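AlyGC (Glaciecola chathamensis, PDB 5GKD) cleaves alginate as a lyase of polysaccharide lyase family 6, probably by beta-elimination at a calcium-containing active site. Local coordinates at residues 615-618 and 619-623; 555-558 and 559-563; 564-567 and 568-572. All blocks are in the same frame, centred on the assembly; numbering follows the deposited sequence.

Contact 1. Residues 615-618 and 619-623; sequences SDLQ and GAIAK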
ATOM      1  N   SER A 615      -0.158 -19.411 -22.900  1.00 29.18           N
ATOM      2  CA  SER A 615       0.858 -20.441 -23.068  1.00 27.58           C
ATOM      3  C   SER A 615       2.183 -20.015 -22.450  1.00 30.18           C
ATOM      4  O   SER A 615       2.646 -18.892 -22.670  1.00 29.81           O
ATOM      5  CB  SER A 615       1.055 -20.755 -24.555  1.00 32.44           C
ATOM      6  OG  SER A 615       1.903 -21.871 -24.713  1.00 39.37           O
ATOM      7  N   ASP A 616       2.794 -20.926 -21.693  1.00 31.13           N
ATOM      8  CA  ASP A 616       4.098 -20.717 -21.058  1.00 29.80           C
ATOM      9  C   ASP A 616       4.042 -19.563 -20.049  1.00 30.82           C
ATOM     10  O   ASP A 616       4.779 -18.574 -20.132  1.00 30.36           O
ATOM     11  CB  ASP A 616       5.192 -20.497 -22.117  1.00 29.14           C
ATOM     12  CG  ASP A 616       6.586 -20.489 -21.523  1.00 39.52           C
ATOM     13  OD1 ASP A 616       6.777 -21.081 -20.432  1.00 43.78           O
ATOM     14  OD2 ASP A 616       7.497 -19.885 -22.141  1.00 40.65           O
ATOM     15  N   LEU A 617       3.139 -19.715 -19.084  1.00 29.72           N
ATOM     16  CA  LEU A 617       2.944 -18.772 -17.987  1.00 25.13           C
ATOM     17  C   LEU A 617       3.423 -19.458 -16.719  1.00 24.67           C
ATOM     18  O   LEU A 617       2.837 -20.456 -16.295  1.00 25.81           O
ATOM     19  CB  LEU A 617       1.470 -18.370 -17.875  1.00 24.21           C
ATOM     20  CG  LEU A 617       0.921 -17.693 -16.608  1.00 24.39           C
ATOM     21  CD1 LEU A 617       1.406 -16.270 -16.519  1.00 21.03           C
ATOM     22  CD2 LEU A 617      -0.611 -17.723 -16.579  1.00 20.64           C
ATOM     23  N   GLN A 618       4.477 -18.929 -16.100  1.00 24.07           N
ATOM     24  CA  GLN A 618       4.995 -19.610 -14.915  1.00 24.18           C
ATOM     25  C   GLN A 618       4.035 -19.498 -13.732  1.00 25.86           C
ATOM     26  O   GLN A 618       3.953 -20.422 -12.914  1.00 25.83           O
ATOM     27  CB  GLN A 618       6.371 -19.065 -14.541  1.00 25.18           C
ATOM     28  CG  GLN A 618       7.426 -19.188 -15.627  1.00 28.82           C
ATOM     29  CD  GLN A 618       7.475 -20.571 -16.199  1.00 36.58           C
ATOM     30  OE1 GLN A 618       7.852 -21.521 -15.512  1.00 44.65           O
ATOM     31  NE2 GLN A 618       7.071 -20.708 -17.462  1.00 38.67           N
ATOM     32  N   GLY A 619       3.309 -18.395 -13.624  1.00 22.46           N
ATOM     33  CA  GLY A 619       2.432 -18.149 -12.499  1.00 23.28           C
ATOM     34  C   GLY A 619       1.015 -18.587 -12.785  1.00 21.33           C
ATOM     35  O   GLY A 619       0.747 -19.357 -13.709  1.00 26.35           O
ATOM     36  N   ALA A 620       0.092 -18.078 -11.988  1.00 22.02           N
ATOM     37  CA  ALA A 620      -1.303 -18.446 -12.162  1.00 22.55           C
ATOM     38  C   ALA A 620      -1.989 -17.528 -13.164  1.00 22.63           C
ATOM     39  O   ALA A 620      -1.653 -16.351 -13.293  1.00 21.38           O
ATOM     40  CB  ALA A 620      -2.053 -18.409 -10.835  1.00 21.23           C
ATOM     41  N   ILE A 621      -2.947 -18.104 -13.891  1.00 23.06           N
ATOM     42  CA  ILE A 621      -3.937 -17.323 -14.630  1.00 18.97           C
ATOM     43  C   ILE A 621      -4.555 -16.256 -13.731  1.00 23.06           C
ATOM     44  O   ILE A 621      -4.695 -15.090 -14.116  1.00 22.69           O
ATOM     45  CB  ILE A 621      -5.023 -18.258 -15.189  1.00 23.16           C
ATOM     46  CG1 ILE A 621      -4.403 -19.317 -16.105  1.00 27.76           C
ATOM     47  CG2 ILE A 621      -6.133 -17.460 -15.859  1.00 21.49           C
ATOM     48  CD1 ILE A 621      -5.322 -20.519 -16.330  1.00 26.78           C
ATOM     49  N   ALA A 622      -4.967 -16.648 -12.530  1.00 21.55           N
ATOM     50  CA  ALA A 622      -5.592 -15.705 -11.618  1.00 21.83           C
ATOM     51  C   ALA A 622      -5.439 -16.223 -10.199  1.00 23.12           C
ATOM     52  O   ALA A 622      -5.589 -17.420  -9.949  1.00 23.25           O
ATOM     53  CB  ALA A 622      -7.075 -15.497 -11.944  1.00 19.31           C
ATOM     54  N   LYS A 623      -5.123 -15.318  -9.287  1.00 20.42           N
ATOM     55  CA  LYS A 623      -5.175 -15.573  -7.857  1.00 21.13           C
ATOM     56  C   LYS A 623      -6.162 -14.563  -7.309  1.00 21.95           C
ATOM     57  O   LYS A 623      -5.899 -13.356  -7.351  1.00 22.89           O
ATOM     58  CB  LYS A 623      -3.802 -15.405  -7.200  1.00 22.79           C
ATOM     59  CG  LYS A 623      -2.646 -16.029  -7.961  1.00 22.38           C
ATOM     60  CD  LYS A 623      -1.382 -16.016  -7.132  1.00 23.69           C
ATOM     61  CE  LYS A 623      -0.372 -17.014  -7.698  1.00 26.24           C
ATOM     62  NZ  LYS A 623       0.882 -17.084  -6.926  1.00 25.44           N
TER
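Leu-617 packs forward over the backbone of Gly-619, Ala-620 and Ile-621. This is a local van der Waals contact round a bend in the chain, mostly of a leucine side chain against peptide atoms. The CG of Leu-617 lies 3.3 Å from Gly-619 O. Its CD2 branch reaches further and lies over the next peptide, 3.7 Å from Ala-620 C and 3.6 Å from Ile-621 N. The other branch, CD1, comes no nearer than 4.1 Å, to Gly-619 N. Between side chains, CD2 of Leu-617 meets CG1 of Ile-621 at 4.1 Å. The first torsion of Leu-617 explains the approach: with chi1 at 164°, CG stands anti to the backbone N and beside the carbonyl carbon, on the side where the chain continues. CG1 of Ile-621 stands beside its own backbone N, on the side from which the chain arrives.

The bend lies between strands 613-617 and 622-625. It is one corner of a coil in a parallel beta-helix, where successive coils stack on one another. Leu-617 also touches Ile-585 and Leu-589 of the coil before and Val-648 of the coil after, and Ile-621 touches Phe-645 and Val-648. An alanine in place of Leu-617 would probably leave Ile-621 CG1 without this neighbour and open a gap over the 620-621 peptide.

The bend also has a polar link to the coil before: Ala-620 N donates to Asp-588 OD1.

Contact 2. Residues 555-558 and 559-563; sequences LDIN and HSYHF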
ATOM      1  N   LEU A 555       6.928 -11.448 -21.756  1.00 27.41           N
ATOM      2  CA  LEU A 555       7.071 -10.886 -20.417  1.00 23.26           C
ATOM      3  C   LEU A 555       8.008 -11.788 -19.613  1.00 28.26           C
ATOM      4  O   LEU A 555       7.653 -12.363 -18.583  1.00 25.03           O
ATOM      5  CB  LEU A 555       5.712 -10.741 -19.741  1.00 22.81           C
ATOM      6  CG  LEU A 555       4.790  -9.582 -20.155  1.00 23.02           C
ATOM      7  CD1 LEU A 555       4.177  -9.786 -21.522  1.00 25.84           C
ATOM      8  CD2 LEU A 555       3.700  -9.396 -19.110  1.00 25.19           C
ATOM      9  N   ASP A 556       9.231 -11.918 -20.116  1.00 24.07           N
ATOM     10  CA  ASP A 556      10.084 -12.950 -19.548  1.00 25.74           C
ATOM     11  C   ASP A 556      11.560 -12.570 -19.505  1.00 28.45           C
ATOM     12  O   ASP A 556      12.403 -13.463 -19.388  1.00 30.46           O
ATOM     13  CB  ASP A 556       9.900 -14.267 -20.317  1.00 27.12           C
ATOM     14  CG  ASP A 556      10.223 -14.147 -21.804  1.00 29.04           C
ATOM     15  OD1 ASP A 556      10.336 -13.024 -22.331  1.00 29.07           O
ATOM     16  OD2 ASP A 556      10.340 -15.202 -22.450  1.00 31.85           O
ATOM     17  N   ILE A 557      11.895 -11.278 -19.556  1.00 28.27           N
ATOM     18  CA  ILE A 557      13.304 -10.893 -19.491  1.00 25.29           C
ATOM     19  C   ILE A 557      13.908 -11.243 -18.137  1.00 30.65           C
ATOM     20  O   ILE A 557      15.110 -11.503 -18.033  1.00 31.68           O
ATOM     21  CB  ILE A 557      13.465  -9.401 -19.801  1.00 25.24           C
ATOM     22  CG1 ILE A 557      14.948  -9.064 -19.986  1.00 29.94           C
ATOM     23  CG2 ILE A 557      12.849  -8.552 -18.684  1.00 26.34           C
ATOM     24  CD1 ILE A 557      15.199  -7.722 -20.638  1.00 29.36           C
ATOM     25  N   ASN A 558      13.096 -11.257 -17.084  1.00 30.21           N
ATOM     26  CA  ASN A 558      13.536 -11.641 -15.755  1.00 24.16           C
ATOM     27  C   ASN A 558      12.337 -12.274 -15.055  1.00 26.22           C
ATOM     28  O   ASN A 558      11.235 -12.337 -15.608  1.00 23.87           O
ATOM     29  CB  ASN A 558      14.108 -10.430 -15.011  1.00 28.15           C
ATOM     30  CG  ASN A 558      15.124 -10.811 -13.957  1.00 29.07           C
ATOM     31  OD1 ASN A 558      14.883 -11.686 -13.129  1.00 32.49           O
ATOM     32  ND2 ASN A 558      16.276 -10.163 -13.994  1.00 27.88           N
ATOM     33  N   HIS A 559      12.554 -12.762 -13.843  1.00 25.82           N
ATOM     34  CA  HIS A 559      11.485 -13.495 -13.191  1.00 27.24           C
ATOM     35  C   HIS A 559      10.436 -12.547 -12.588  1.00 26.87           C
ATOM     36  O   HIS A 559      10.639 -11.336 -12.472  1.00 24.72           O
ATOM     37  CB  HIS A 559      12.058 -14.461 -12.147  1.00 24.85           C
ATOM     38  CG  HIS A 559      12.573 -13.817 -10.898  1.00 29.79           C
ATOM     39  ND1 HIS A 559      11.740 -13.351  -9.898  1.00 31.60           N
ATOM     40  CD2 HIS A 559      13.838 -13.638 -10.446  1.00 30.56           C
ATOM     41  CE1 HIS A 559      12.471 -12.880  -8.903  1.00 27.64           C
ATOM     42  NE2 HIS A 559      13.747 -13.036  -9.213  1.00 29.66           N
ATOM     43  N   SER A 560       9.273 -13.120 -12.262  1.00 25.61           N
ATOM     44  CA  SER A 560       8.177 -12.391 -11.624  1.00 23.59           C
ATOM     45  C   SER A 560       7.730 -11.193 -12.460  1.00 24.69           C
ATOM     46  O   SER A 560       7.475 -10.112 -11.937  1.00 24.63           O
ATOM     47  CB  SER A 560       8.556 -11.941 -10.207  1.00 23.68           C
ATOM     48  OG  SER A 560       8.890 -13.044  -9.394  1.00 26.19           O
ATOM     49  N   TYR A 561       7.625 -11.385 -13.765  1.00 24.77           N
ATOM     50  CA  TYR A 561       7.113 -10.360 -14.666  1.00 20.86           C
ATOM     51  C   TYR A 561       5.627 -10.634 -14.833  1.00 24.21           C
ATOM     52  O   TYR A 561       5.233 -11.504 -15.610  1.00 23.22           O
ATOM     53  CB  TYR A 561       7.844 -10.395 -16.001  1.00 25.72           C
ATOM     54  CG  TYR A 561       7.669  -9.177 -16.878  1.00 24.03           C
ATOM     55  CD1 TYR A 561       6.569  -8.337 -16.747  1.00 23.91           C
ATOM     56  CD2 TYR A 561       8.624  -8.861 -17.836  1.00 25.31           C
ATOM     57  CE1 TYR A 561       6.426  -7.227 -17.555  1.00 23.30           C
ATOM     58  CE2 TYR A 561       8.491  -7.752 -18.634  1.00 24.01           C
ATOM     59  CZ  TYR A 561       7.398  -6.945 -18.498  1.00 23.14           C
ATOM     60  OH  TYR A 561       7.274  -5.843 -19.306  1.00 27.28           O
ATOM     61  N   HIS A 562       4.805  -9.879 -14.108  1.00 26.03           N
ATOM     62  CA  HIS A 562       3.366 -10.091 -14.083  1.00 22.84           C
ATOM     63  C   HIS A 562       2.675  -9.317 -15.189  1.00 22.03           C
ATOM     64  O   HIS A 562       3.125  -8.248 -15.610  1.00 19.26           O
ATOM     65  CB  HIS A 562       2.793  -9.669 -12.736  1.00 20.35           C
ATOM     66  CG  HIS A 562       3.581 -10.181 -11.577  1.00 24.37           C
ATOM     67  ND1 HIS A 562       3.678 -11.524 -11.284  1.00 22.68           N
ATOM     68  CD2 HIS A 562       4.322  -9.537 -10.647  1.00 21.59           C
ATOM     69  CE1 HIS A 562       4.448 -11.682 -10.222  1.00 21.02           C
ATOM     70  NE2 HIS A 562       4.850 -10.493  -9.817  1.00 22.38           N
ATOM     71  N   PHE A 563       1.555  -9.862 -15.652  1.00 21.84           N
ATOM     72  CA  PHE A 563       0.762  -9.115 -16.619  1.00 22.25           C
ATOM     73  C   PHE A 563      -0.077  -8.028 -15.934  1.00 24.71           C
ATOM     74  O   PHE A 563      -0.076  -6.872 -16.375  1.00 22.93           O
ATOM     75  CB  PHE A 563      -0.134 -10.063 -17.418  1.00 20.73           C
ATOM     76  CG  PHE A 563      -1.079  -9.353 -18.325  1.00 21.05           C
ATOM     77  CD1 PHE A 563      -0.638  -8.807 -19.520  1.00 21.86           C
ATOM     78  CD2 PHE A 563      -2.405  -9.198 -17.975  1.00 23.57           C
ATOM     79  CE1 PHE A 563      -1.506  -8.129 -20.349  1.00 20.19           C
ATOM     80  CE2 PHE A 563      -3.276  -8.533 -18.798  1.00 20.08           C
ATOM     81  CZ  PHE A 563      -2.826  -7.992 -19.988  1.00 24.06           C
TER
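A loop at a corner of the second parallel beta-helix folds back on itself here, and it brings Leu-555 against Tyr-561. Strand 551-555 runs into the loop and strand 564-565 follows it. The two halves run in nearly opposite directions.

The main contact is a CH-pi interaction. CB of Leu-555 sits over the centre of the Tyr-561 ring, 3.8 Å from the centroid and 12° off the ring normal. The two side chains cross at about a right angle. CG and CD2 of Leu-555 continue across the same ring, each near CE1, with CD2 3.8 Å from that atom. Tyr-561 has CG anti to its own backbone N, and this turns the ring back to the start of the loop. The backbone of Leu-555 joins in, since its O lies 3.3 Å from Tyr-561 CB.

At the tip of the loop, Asn-558 and His-559 lie side by side and point the same way. Their amide and ring planes are 69° apart. His-559 also packs on Leu-599 of the second subunit. Its ND1 shares a 2.9 Å hydrogen bond with Ser-560 OG, which lies at the ring edge, in plane; this helps to fix the turn of the imidazole. The loop is also tied to the next coil: Thr-586 OG1 bonds both Asn-558 O and Tyr-561 N. The Asn-558 amide is held through both its polar atoms. Its ND2 bonds Asp-525 OD1, and its OD1 takes the N-H of His-559 on an in-plane lone pair, at 2.7 Å with an N-H...O angle of 150°.

Contact 3. Residues 564-567 and 568-572; sequences FDAG and NRSFA
Ser-570 turns its side chain back toward Gly-567 and grips the carbonyl oxygen of that residue twice. The hydroxyl donates from OG to Gly-567 O at 2.7 Å. It arrives in the carbonyl plane, on a lone pair. The backbone N of Ser-570 donates to the same oxygen at 3.0 Å, but from above the plane, 46° out of it. The two donors therefore approach from different directions, and Gly-567 O is well satisfied within the bend. The torsion of Ser-570 makes this possible. At chi1 68° OG stands between the backbone N and the carbonyl carbon, so the hydroxyl and the N-H can serve one acceptor.

Ala-566 also touches this hydroxyl, at roughly a right angle to its hydrogen bond. Its CB lies 3.5 Å from Ser-570 OG, so the oxygen rests against a methyl group as well as bonding to a carbonyl. Ala-566 also touches Leu-592, and Ser-570 touches Thr-534; both neighbours belong to adjacent coils.

The CB bonds of Asn-568 and Arg-569, the two residues between Gly-567 and Ser-570, point away from the 564-567 segment. Asn-568 packs on Asn-568 of the second subunit. The guanidinium group of Arg-569 makes salt bridges through NH1 to Glu-595 and through NH2 to Asp-597, both of the following coil, and these bridges probably help to fix it.

Asn-568 and Arg-569 are the middle residues of a type II beta turn from Gly-567 to Ser-570. Arg-569 takes the positive phi (65°) that this turn needs at its third position. The turn lies between strands 564-565 and 572-578, at a corner of the parallel beta-helix fold, where the chain leaves one face for the next.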
ATOM      1  N   PHE A 564      -0.820  -8.382 -14.874  1.00 20.99           N
ATOM      2  CA  PHE A 564      -1.656  -7.411 -14.174  1.00 20.19           C
ATOM      3  C   PHE A 564      -1.487  -7.555 -12.670  1.00 21.82           C
ATOM      4  O   PHE A 564      -1.691  -8.641 -12.123  1.00 22.14           O
ATOM      5  CB  PHE A 564      -3.145  -7.537 -14.530  1.00 18.01           C
ATOM      6  CG  PHE A 564      -4.002  -6.486 -13.865  1.00 21.12           C
ATOM      7  CD1 PHE A 564      -4.135  -5.227 -14.421  1.00 19.06           C
ATOM      8  CD2 PHE A 564      -4.626  -6.742 -12.651  1.00 19.71           C
ATOM      9  CE1 PHE A 564      -4.890  -4.248 -13.796  1.00 20.46           C
ATOM     10  CE2 PHE A 564      -5.387  -5.770 -12.017  1.00 20.09           C
ATOM     11  CZ  PHE A 564      -5.521  -4.520 -12.599  1.00 20.34           C
ATOM     12  N   ASP A 565      -1.185  -6.443 -11.999  1.00 19.33           N
ATOM     13  CA  ASP A 565      -0.926  -6.419 -10.562  1.00 18.82           C
ATOM     14  C   ASP A 565      -1.855  -5.397  -9.913  1.00 21.75           C
ATOM     15  O   ASP A 565      -1.685  -4.193 -10.107  1.00 21.56           O
ATOM     16  CB  ASP A 565       0.544  -6.081 -10.287  1.00 22.52           C
ATOM     17  CG  ASP A 565       0.946  -6.331  -8.829  1.00 22.13           C
ATOM     18  OD1 ASP A 565       0.393  -7.243  -8.191  1.00 21.49           O
ATOM     19  OD2 ASP A 565       1.824  -5.615  -8.322  1.00 24.14           O
ATOM     20  N   ALA A 566      -2.833  -5.874  -9.151  1.00 20.74           N
ATOM     21  CA  ALA A 566      -3.774  -4.997  -8.471  1.00 20.43           C
ATOM     22  C   ALA A 566      -3.122  -4.362  -7.247  1.00 20.69           C
ATOM     23  O   ALA A 566      -2.465  -5.045  -6.465  1.00 21.90           O
ATOM     24  CB  ALA A 566      -5.027  -5.773  -8.051  1.00 18.52           C
ATOM     25  N   GLY A 567      -3.314  -3.056  -7.082  1.00 19.93           N
ATOM     26  CA  GLY A 567      -2.861  -2.395  -5.876  1.00 18.63           C
ATOM     27  C   GLY A 567      -3.659  -2.821  -4.659  1.00 19.46           C
ATOM     28  O   GLY A 567      -4.819  -3.229  -4.752  1.00 19.62           O
ATOM     29  N   ASN A 568      -3.013  -2.747  -3.500  1.00 18.04           N
ATOM     30  CA  ASN A 568      -3.715  -3.002  -2.246  1.00 20.30           C
ATOM     31  C   ASN A 568      -4.945  -2.105  -2.126  1.00 21.22           C
ATOM     32  O   ASN A 568      -4.892  -0.909  -2.412  1.00 21.37           O
ATOM     33  CB  ASN A 568      -2.769  -2.789  -1.062  1.00 20.75           C
ATOM     34  CG  ASN A 568      -1.824  -3.969  -0.850  1.00 24.17           C
ATOM     35  OD1 ASN A 568      -2.143  -4.902  -0.117  1.00 26.93           O
ATOM     36  ND2 ASN A 568      -0.666  -3.931  -1.489  1.00 22.96           N
ATOM     37  N   ARG A 569      -6.067  -2.703  -1.736  1.00 21.77           N
ATOM     38  CA  ARG A 569      -7.333  -2.007  -1.547  1.00 20.62           C
ATOM     39  C   ARG A 569      -7.887  -1.432  -2.850  1.00 21.15           C
ATOM     40  O   ARG A 569      -8.698  -0.518  -2.814  1.00 21.50           O
ATOM     41  CB  ARG A 569      -7.215  -0.899  -0.487  1.00 19.18           C
ATOM     42  CG  ARG A 569      -6.749  -1.383   0.894  1.00 22.07           C
ATOM     43  CD  ARG A 569      -7.682  -2.469   1.426  1.00 17.95           C
ATOM     44  NE  ARG A 569      -7.707  -2.542   2.876  1.00 20.85           N
ATOM     45  CZ  ARG A 569      -7.555  -3.654   3.587  1.00 20.67           C
ATOM     46  NH1 ARG A 569      -7.371  -4.819   2.982  1.00 18.73           N
ATOM     47  NH2 ARG A 569      -7.613  -3.595   4.915  1.00 21.40           N
ATOM     48  N   SER A 570      -7.454  -1.930  -4.006  1.00 18.70           N
ATOM     49  CA  SER A 570      -8.028  -1.522  -5.279  1.00 17.43           C
ATOM     50  C   SER A 570      -9.221  -2.413  -5.604  1.00 18.29           C
ATOM     51  O   SER A 570      -9.353  -3.517  -5.078  1.00 17.78           O
ATOM     52  CB  SER A 570      -6.987  -1.588  -6.406  1.00 16.46           C
ATOM     53  OG  SER A 570      -6.614  -2.930  -6.707  1.00 18.24           O
ATOM     54  N   PHE A 571     -10.102  -1.924  -6.476  1.00 18.79           N
ATOM     55  CA  PHE A 571     -11.316  -2.683  -6.780  1.00 19.73           C
ATOM     56  C   PHE A 571     -11.732  -2.475  -8.230  1.00 19.18           C
ATOM     57  O   PHE A 571     -12.042  -1.353  -8.641  1.00 18.43           O
ATOM     58  CB  PHE A 571     -12.464  -2.313  -5.835  1.00 17.32           C
ATOM     59  CG  PHE A 571     -13.660  -3.240  -5.960  1.00 21.69           C
ATOM     60  CD1 PHE A 571     -13.722  -4.417  -5.225  1.00 18.69           C
ATOM     61  CD2 PHE A 571     -14.701  -2.950  -6.843  1.00 17.98           C
ATOM     62  CE1 PHE A 571     -14.802  -5.278  -5.361  1.00 17.19           C
ATOM     63  CE2 PHE A 571     -15.779  -3.803  -6.967  1.00 17.74           C
ATOM     64  CZ  PHE A 571     -15.833  -4.964  -6.229  1.00 17.49           C
ATOM     65  N   ALA A 572     -11.739  -3.563  -9.000  1.00 19.34           N
ATOM     66  CA  ALA A 572     -12.247  -3.555 -10.365  1.00 17.33           C
ATOM     67  C   ALA A 572     -13.729  -3.922 -10.382  1.00 20.13           C
ATOM     68  O   ALA A 572     -14.101  -5.037 -10.008  1.00 17.28           O
ATOM     69  CB  ALA A 572     -11.455  -4.525 -11.241  1.00 19.13           C
TER

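In the fold
From the N terminus, contact 2 comes first and closes the loop after strand 551-555. Contact 3 follows at once in sequence and closes the turn between strands 564-565 and 572-578. The two lie at opposite ends of strand 564-565, with centres about 18 Å apart. Contact 1 comes later, between strands 613-617 and 622-625. The three are in series; none encloses or crosses another. Contact 1 lies at a corner similar to that of contact 2, two coils on, with centres about 11 Å apart. Asp-588, on the coil between them, bonds to both loops. Contacts 2 and 3 each reach the second subunit.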